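PDB 3N8H: pantothenate synthetase from Francisella tularensis subsp. tularensis, which probably catalyses the ATP-dependent condensation of pantoate with beta-alanine to pantothenate by way of a pantoyl-adenylate intermediate. Local coordinates for residues M4-I10 and V89-P95; I43-K47 and L84-D90; K204-L209 and K223-A229. All blocks are in the same frame, centred on the assembly; numbering follows the deposited sequence.

Interaction 1. Residues M4-I10 and V89-P95; sequences MIIADNI and VDVLFNP
M4, a selenomethionine, lays its side chain over the start of segment V89-P95: CG rests 3.2 Å from the backbone O of V89, and SE lies 4.0 Å from CB of V89, the two side chains running side by side and pointing the same way. With CG anti to the backbone N (chi1 -179°), the chain runs straight out to SE, which also borders CB of L92, and then bends at its last torsion. L84 of helix 77-86 packs on M4, V89 and L92 alike. On the same face, I6 lies alongside L92, CG2 of I6 3.9 Å from CD1 of L92.

The backbones behind them pair as parallel strands 5-7 and 91-93, I6 level with L92. This is the edge of the six-stranded parallel sheet of a Rossmann-like nucleotide-binding domain, with 5-7 as one of its two outermost strands within the chain. Four backbone hydrogen bonds join them: the N of I5 to the O of D90, the N of L92 to the O of I5, the N of A7 to the O of L92 (2.7 Å), and the N of N94 to the O of A7 (3.0 Å). Strand 52-57 takes the other edge of 91-93.

I5, A7, V91 and F93 occupy the opposite face, under helix 10-18. The F93 ring turns its edge to the first segment: CD1 comes 3.3 Å from the backbone O of A7, and CZ meets CD1 of I10 at 3.8 Å. CG of P95 sits over one ring face, 3.4 Å above the plane and displaced toward the rim. Beyond the strand, OD1 of N9 caps the N of Q12, while ND2 of N94 is bonded to the backbone O of I57.

Interaction 2. Residues I43-K47 and L84-D90; sequences IKKAK and LASLDVD
K47 reaches across from helix 37-49 to donate a hydrogen bond from NZ to the backbone O of D88, 3.0 Å away. The ammonium approaches from above the carbonyl plane, 47° out of it, rather than along a lone pair. Bends at chi2 and chi3 (-77° and -70°) fold the lysine chain over the turn, so that its CE also lies 3.8 Å from the O of L87. The carboxylate of D90 stands near, with OD1 4.2 Å from NZ of K47, too far for a salt bridge; that oxygen accepts from the backbone N of V53.

D88 has positive phi and ends helix 77-86 in a Schellman motif, with the N of D88 bonded to the O of A85 and the N of V89 to the O of L84.

Further in, I43 divides its branches among three residues and crosses each nearly at a right angle. Its CG2 touches CG2 of V89 at 3.6 Å and CD1 of L87 at 4.0 Å, while its CD1 meets CD2 of L84 at 3.7 Å. V55 of strand 52-57 underlies both I43 and V89. At the outer margin the aliphatic CE of K44 brushes CD2 of L87.

The ammonium of K47, set at the C-terminal end of helix 77-86, would be expected to be favoured by the partial negative charge there, and the nearby carboxylate of D90 would add to this, while the hydrocarbon beneath joins two helices packed on one sheet.

Interaction 3. Residues K204-L209 and K223-A229; sequences KIYEIL and KINSTGA
I208 and T227 reach toward each other tip to tip, CD1 of I208 standing 3.7 Å from CG2 of T227 and 3.6 Å from the backbone O of K223. The contacts between the segments are largely apolar, and no hydrogen bond crosses from one to the other. I205 extends its CG1 branch across T227, passing 3.7 Å from OG1, and CD1 of I205, in the conformer described, ends against CB of A229. Deeper, CD2 of L209 meets CD1 of I224 at 4.0 Å, the two side chains crossing at about a right angle.

Polar bonds stay within segment K223-A229 and shape its turn. With OG1 placed between the backbone N and the carbonyl carbon (chi1 71°), T227 donates from it to the O of I224 at 2.8 Å, in the carbonyl plane; that rotation also turns CG2 toward I208. The same OG1 accepts from the N of A229 at 3.2 Å. OG of S226 donates a hydrogen bond to the O of K223.

I205 and A229 also rest on I247 of the antiparallel sheet. Here helices 196-210 and 217-225 of the C-terminal part meet, and an ST turn at T227, with G228 at positive phi, leads the chain from helix 217-225 into strand 230-237.

From the N terminus, strand 5-7 pairs with strand 91-93, and interaction 1 closes a loop of 78 intervening residues that includes strands 26-31 and 52-57. Interaction 2 is nested inside that loop, joining helix 37-49 to the end of helix 77-86. The two share V89 and D90 and touch through L84, so the edge of the parallel sheet and the helices packed on it form one continuous region. Interaction 3 follows in series, closing a short loop between helices 196-210 and 217-225 just ahead of the antiparallel sheet. Its centre lies about 40 Å from that of interaction 1, on the opposite side of the chain's centre.

Interaction 1. Residues M4-I10 and V89-P95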
# COMPACT_ATOMS: atom_id res chain seq x y z
N MSE A 4 -31.40 -5.89 5.53
CA MSE A 4 -30.00 -5.77 5.12
C MSE A 4 -29.81 -4.43 4.44
O MSE A 4 -30.61 -4.04 3.59
CB MSE A 4 -29.58 -6.90 4.18
CG MSE A 4 -28.11 -6.82 3.74
SE MSE A 4 -27.57 -8.43 2.78
CE MSE A 4 -28.49 -8.11 1.09
N ILE A 5 -28.75 -3.73 4.82
CA ILE A 5 -28.40 -2.49 4.17
C ILE A 5 -27.49 -2.79 3.00
O ILE A 5 -26.48 -3.49 3.14
CB ILE A 5 -27.65 -1.55 5.12
CG1 ILE A 5 -28.56 -1.13 6.27
CG2 ILE A 5 -27.12 -0.33 4.37
CD1 ILE A 5 -27.82 -0.58 7.45
N ILE A 6 -27.87 -2.30 1.83
CA ILE A 6 -27.03 -2.44 0.64
C ILE A 6 -26.37 -1.11 0.36
O ILE A 6 -27.04 -0.10 0.11
CB ILE A 6 -27.86 -2.89 -0.58
CG1 ILE A 6 -28.59 -4.20 -0.27
CG2 ILE A 6 -26.96 -3.03 -1.79
CD1 ILE A 6 -29.48 -4.72 -1.42
N ALA A 7 -25.05 -1.08 0.43
CA ALA A 7 -24.29 0.14 0.21
C ALA A 7 -23.51 -0.01 -1.07
O ALA A 7 -22.52 -0.74 -1.12
CB ALA A 7 -23.34 0.44 1.39
N ASP A 8 -23.97 0.68 -2.11
CA ASP A 8 -23.37 0.55 -3.44
C ASP A 8 -22.35 1.64 -3.72
O ASP A 8 -21.96 1.84 -4.87
CB ASP A 8 -24.45 0.52 -4.52
CG ASP A 8 -25.44 1.66 -4.39
OD1 ASP A 8 -25.02 2.83 -4.44
OD2 ASP A 8 -26.65 1.38 -4.25
N ASN A 9 -21.94 2.35 -2.67
CA ASN A 9 -20.87 3.35 -2.78
C ASN A 9 -20.25 3.75 -1.43
O ASN A 9 -20.78 3.41 -0.37
CB ASN A 9 -21.32 4.59 -3.57
CG ASN A 9 -22.50 5.33 -2.92
OD1 ASN A 9 -22.38 5.90 -1.83
ND2 ASN A 9 -23.64 5.34 -3.61
N ILE A 10 -19.12 4.44 -1.49
CA ILE A 10 -18.34 4.80 -0.30
C ILE A 10 -19.11 5.68 0.69
O ILE A 10 -19.21 5.36 1.88
CB ILE A 10 -17.02 5.52 -0.69
CG1 ILE A 10 -16.24 4.69 -1.70
CG2 ILE A 10 -16.16 5.77 0.53
CD1 ILE A 10 -15.78 3.36 -1.15
N VAL A 89 -27.18 -11.26 6.86
CA VAL A 89 -26.03 -10.38 6.73
C VAL A 89 -26.44 -8.92 6.93
O VAL A 89 -27.42 -8.47 6.36
CB VAL A 89 -25.31 -10.54 5.36
CG1 VAL A 89 -24.32 -9.42 5.16
CG2 VAL A 89 -24.60 -11.89 5.30
N ASP A 90 -25.69 -8.18 7.75
CA ASP A 90 -26.06 -6.82 8.11
C ASP A 90 -25.82 -5.83 6.99
O ASP A 90 -26.69 -5.02 6.68
CB ASP A 90 -25.37 -6.39 9.41
CG ASP A 90 -25.63 -7.36 10.55
OD1 ASP A 90 -24.70 -8.10 10.93
OD2 ASP A 90 -26.78 -7.42 11.04
N VAL A 91 -24.64 -5.89 6.35
CA VAL A 91 -24.32 -4.93 5.29
C VAL A 91 -23.74 -5.59 4.06
O VAL A 91 -22.78 -6.34 4.16
CB VAL A 91 -23.29 -3.85 5.75
CG1 VAL A 91 -23.08 -2.83 4.64
CG2 VAL A 91 -23.74 -3.18 7.03
N LEU A 92 -24.32 -5.30 2.90
CA LEU A 92 -23.70 -5.65 1.62
C LEU A 92 -22.99 -4.41 1.09
O LEU A 92 -23.61 -3.36 0.87
CB LEU A 92 -24.75 -6.04 0.59
CG LEU A 92 -24.32 -6.85 -0.65
CD1 LEU A 92 -24.98 -6.38 -1.95
CD2 LEU A 92 -22.82 -6.99 -0.79
N PHE A 93 -21.68 -4.53 0.88
CA PHE A 93 -20.92 -3.45 0.27
C PHE A 93 -20.56 -3.87 -1.14
O PHE A 93 -19.72 -4.75 -1.35
CB PHE A 93 -19.65 -3.17 1.05
CG PHE A 93 -18.80 -2.10 0.45
CD1 PHE A 93 -19.37 -0.92 0.00
CD2 PHE A 93 -17.43 -2.26 0.34
CE1 PHE A 93 -18.58 0.08 -0.55
CE2 PHE A 93 -16.64 -1.26 -0.20
CZ PHE A 93 -17.22 -0.10 -0.65
N ASN A 94 -21.19 -3.20 -2.10
CA ASN A 94 -21.11 -3.58 -3.50
C ASN A 94 -20.72 -2.35 -4.32
O ASN A 94 -21.59 -1.72 -4.95
CB ASN A 94 -22.49 -4.09 -3.92
CG ASN A 94 -22.56 -4.46 -5.37
OD1 ASN A 94 -23.58 -4.21 -6.03
ND2 ASN A 94 -21.49 -5.06 -5.88
N PRO A 95 -19.43 -1.98 -4.29
CA PRO A 95 -18.99 -0.73 -4.91
C PRO A 95 -18.69 -0.92 -6.38
O PRO A 95 -18.58 -2.04 -6.86
CB PRO A 95 -17.71 -0.38 -4.14
CG PRO A 95 -17.15 -1.71 -3.73
CD PRO A 95 -18.31 -2.69 -3.63

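Interaction 2. Residues I43-K47 and L84-D90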
# COMPACT_ATOMS: atom_id res chain seq x y z
N ILE A 43 -19.39 -16.78 5.85
CA ILE A 43 -20.42 -15.89 6.41
C ILE A 43 -20.98 -16.41 7.72
O ILE A 43 -21.13 -15.64 8.67
CB ILE A 43 -21.51 -15.61 5.41
CG1 ILE A 43 -20.94 -14.72 4.30
CG2 ILE A 43 -22.68 -14.86 6.08
CD1 ILE A 43 -21.61 -14.93 2.95
N LYS A 44 -21.26 -17.70 7.78
CA LYS A 44 -21.77 -18.33 9.00
C LYS A 44 -20.77 -18.24 10.15
O LYS A 44 -21.13 -17.97 11.29
CB LYS A 44 -22.16 -19.77 8.72
CG LYS A 44 -23.47 -19.91 7.98
CD LYS A 44 -23.82 -21.35 7.72
CE LYS A 44 -25.28 -21.48 7.30
NZ LYS A 44 -25.52 -22.85 6.75
N LYS A 45 -19.50 -18.45 9.84
CA LYS A 45 -18.47 -18.30 10.84
C LYS A 45 -18.43 -16.86 11.38
O LYS A 45 -18.44 -16.65 12.60
CB LYS A 45 -17.12 -18.71 10.27
CG LYS A 45 -16.01 -18.76 11.31
CD LYS A 45 -16.22 -19.91 12.29
CE LYS A 45 -15.13 -19.90 13.38
NZ LYS A 45 -15.53 -20.66 14.61
N ALA A 46 -18.35 -15.88 10.48
CA ALA A 46 -18.42 -14.48 10.87
C ALA A 46 -19.66 -14.19 11.73
O ALA A 46 -19.56 -13.49 12.76
CB ALA A 46 -18.37 -13.58 9.64
N LYS A 47 -20.81 -14.74 11.36
CA LYS A 47 -22.04 -14.44 12.11
C LYS A 47 -21.99 -15.00 13.53
O LYS A 47 -22.48 -14.37 14.47
CB LYS A 47 -23.30 -14.94 11.39
CG LYS A 47 -23.76 -14.07 10.23
CD LYS A 47 -24.48 -12.79 10.69
CE LYS A 47 -25.85 -13.09 11.31
NZ LYS A 47 -26.57 -11.81 11.63
N LEU A 84 -27.53 -13.52 0.80
CA LEU A 84 -27.05 -12.74 1.93
C LEU A 84 -28.18 -12.36 2.88
O LEU A 84 -28.06 -12.47 4.10
CB LEU A 84 -26.34 -11.49 1.42
CG LEU A 84 -25.05 -11.84 0.68
CD1 LEU A 84 -24.47 -10.61 0.00
CD2 LEU A 84 -24.04 -12.46 1.65
N ALA A 85 -29.28 -11.88 2.31
CA ALA A 85 -30.47 -11.60 3.10
C ALA A 85 -30.99 -12.80 3.92
O ALA A 85 -31.42 -12.63 5.06
CB ALA A 85 -31.56 -11.01 2.21
N SER A 86 -30.94 -14.01 3.36
CA SER A 86 -31.40 -15.19 4.11
C SER A 86 -30.40 -15.61 5.19
O SER A 86 -30.72 -16.41 6.08
CB SER A 86 -31.74 -16.37 3.18
OG SER A 86 -30.61 -16.78 2.43
N LEU A 87 -29.18 -15.09 5.07
CA LEU A 87 -28.14 -15.31 6.06
C LEU A 87 -28.11 -14.20 7.11
O LEU A 87 -27.23 -14.18 7.98
CB LEU A 87 -26.78 -15.41 5.36
CG LEU A 87 -26.58 -16.74 4.60
CD1 LEU A 87 -25.32 -16.73 3.75
CD2 LEU A 87 -26.59 -17.93 5.58
N ASP A 88 -29.07 -13.28 7.01
CA ASP A 88 -29.17 -12.15 7.93
C ASP A 88 -27.89 -11.30 7.98
O ASP A 88 -27.56 -10.70 9.00
CB ASP A 88 -29.61 -12.61 9.33
CG ASP A 88 -31.03 -13.18 9.34
OD1 ASP A 88 -31.92 -12.53 8.76
OD2 ASP A 88 -31.27 -14.27 9.92
N VAL A 89 -27.18 -11.26 6.86
CA VAL A 89 -26.03 -10.38 6.73
C VAL A 89 -26.44 -8.92 6.93
O VAL A 89 -27.42 -8.47 6.36
CB VAL A 89 -25.31 -10.54 5.36
CG1 VAL A 89 -24.32 -9.42 5.16
CG2 VAL A 89 -24.60 -11.89 5.30
N ASP A 90 -25.69 -8.18 7.75
CA ASP A 90 -26.06 -6.82 8.11
C ASP A 90 -25.82 -5.83 6.99
O ASP A 90 -26.69 -5.02 6.68
CB ASP A 90 -25.37 -6.39 9.41
CG ASP A 90 -25.63 -7.36 10.55
OD1 ASP A 90 -24.70 -8.10 10.93
OD2 ASP A 90 -26.78 -7.42 11.04

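Interaction 3. Residues K204-L209 and K223-A229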
# COMPACT_ATOMS: atom_id res chain seq x y z
N LYS A 204 -13.78 -36.80 -12.10
CA LYS A 204 -12.74 -37.79 -12.39
C LYS A 204 -11.37 -37.38 -11.85
O LYS A 204 -10.63 -38.21 -11.33
CB LYS A 204 -12.65 -38.08 -13.89
CG LYS A 204 -13.76 -38.96 -14.43
CD LYS A 204 -13.61 -39.23 -15.93
CE LYS A 204 -13.80 -37.95 -16.75
NZ LYS A 204 -13.92 -38.23 -18.20
N ILE A 205 -11.01 -36.12 -12.01
CA ILE A 205 -9.77 -35.62 -11.45
C ILE A 205 -9.71 -35.92 -9.94
O ILE A 205 -8.68 -36.37 -9.42
CB ILE A 205 -9.61 -34.09 -11.68
CG1 ILE A 205 -9.38 -33.77 -13.16
CG2 ILE A 205 -8.47 -33.51 -10.81
CD1 ILE A 205 -9.33 -32.27 -13.45
N TYR A 206 -10.81 -35.65 -9.23
CA TYR A 206 -10.83 -35.82 -7.79
C TYR A 206 -10.97 -37.28 -7.33
O TYR A 206 -10.63 -37.62 -6.19
CB TYR A 206 -11.82 -34.87 -7.13
CG TYR A 206 -11.16 -33.55 -6.95
CD1 TYR A 206 -10.60 -33.18 -5.73
CD2 TYR A 206 -11.01 -32.69 -8.03
CE1 TYR A 206 -9.94 -31.96 -5.59
CE2 TYR A 206 -10.35 -31.49 -7.90
CZ TYR A 206 -9.82 -31.14 -6.68
OH TYR A 206 -9.17 -29.94 -6.58
N GLU A 207 -11.43 -38.14 -8.24
CA GLU A 207 -11.48 -39.56 -7.98
C GLU A 207 -10.05 -40.06 -8.02
O GLU A 207 -9.65 -40.93 -7.25
CB GLU A 207 -12.33 -40.25 -9.05
CG GLU A 207 -12.70 -41.69 -8.76
CD GLU A 207 -13.69 -42.24 -9.79
OE1 GLU A 207 -13.41 -43.33 -10.34
OE2 GLU A 207 -14.74 -41.59 -10.03
N ILE A 208 -9.27 -39.47 -8.91
CA ILE A 208 -7.85 -39.79 -9.05
C ILE A 208 -7.05 -39.27 -7.86
O ILE A 208 -6.24 -39.99 -7.28
CB ILE A 208 -7.30 -39.17 -10.36
CG1 ILE A 208 -7.90 -39.89 -11.58
CG2 ILE A 208 -5.77 -39.21 -10.38
CD1 ILE A 208 -7.57 -39.24 -12.89
N LEU A 209 -7.29 -38.03 -7.50
CA LEU A 209 -6.56 -37.43 -6.39
C LEU A 209 -6.77 -38.21 -5.10
O LEU A 209 -5.83 -38.47 -4.36
CB LEU A 209 -6.95 -35.95 -6.22
CG LEU A 209 -6.45 -35.01 -7.33
CD1 LEU A 209 -7.10 -33.61 -7.23
CD2 LEU A 209 -4.91 -34.93 -7.35
N LYS A 223 -2.17 -38.76 -15.39
CA LYS A 223 -3.52 -39.26 -15.14
C LYS A 223 -4.55 -38.15 -15.18
O LYS A 223 -5.62 -38.31 -15.75
CB LYS A 223 -3.60 -40.03 -13.81
CG LYS A 223 -2.96 -41.40 -13.90
CD LYS A 223 -2.17 -41.70 -12.66
CE LYS A 223 -3.04 -42.32 -11.59
NZ LYS A 223 -2.52 -43.67 -11.23
N ILE A 224 -4.21 -37.02 -14.58
CA ILE A 224 -5.08 -35.85 -14.62
C ILE A 224 -5.27 -35.31 -16.05
O ILE A 224 -6.38 -35.02 -16.46
CB ILE A 224 -4.55 -34.80 -13.68
CG1 ILE A 224 -4.79 -35.27 -12.25
CG2 ILE A 224 -5.18 -33.43 -13.95
CD1 ILE A 224 -4.06 -34.47 -11.23
N ASN A 225 -4.18 -35.22 -16.80
CA ASN A 225 -4.28 -34.77 -18.19
C ASN A 225 -5.06 -35.75 -19.07
O ASN A 225 -5.64 -35.37 -20.07
CB ASN A 225 -2.89 -34.49 -18.78
CG ASN A 225 -2.27 -33.20 -18.23
OD1 ASN A 225 -2.96 -32.34 -17.67
ND2 ASN A 225 -0.95 -33.06 -18.38
N SER A 226 -5.11 -37.02 -18.68
CA SER A 226 -5.82 -37.98 -19.50
C SER A 226 -7.35 -37.89 -19.33
O SER A 226 -8.09 -38.53 -20.06
CB SER A 226 -5.32 -39.42 -19.26
OG SER A 226 -5.87 -39.95 -18.07
N THR A 227 -7.82 -37.07 -18.39
CA THR A 227 -9.25 -36.88 -18.22
C THR A 227 -9.75 -35.84 -19.21
O THR A 227 -10.95 -35.67 -19.39
CB THR A 227 -9.60 -36.36 -16.82
OG1 THR A 227 -9.15 -35.00 -16.69
CG2 THR A 227 -8.92 -37.23 -15.73
N GLY A 228 -8.81 -35.12 -19.82
CA GLY A 228 -9.17 -34.01 -20.69
C GLY A 228 -8.94 -32.65 -20.09
O GLY A 228 -8.98 -31.64 -20.78
N ALA A 229 -8.71 -32.62 -18.78
CA ALA A 229 -8.25 -31.40 -18.11
C ALA A 229 -6.80 -31.10 -18.54
O ALA A 229 -6.11 -31.99 -19.04
CB ALA A 229 -8.33 -31.59 -16.61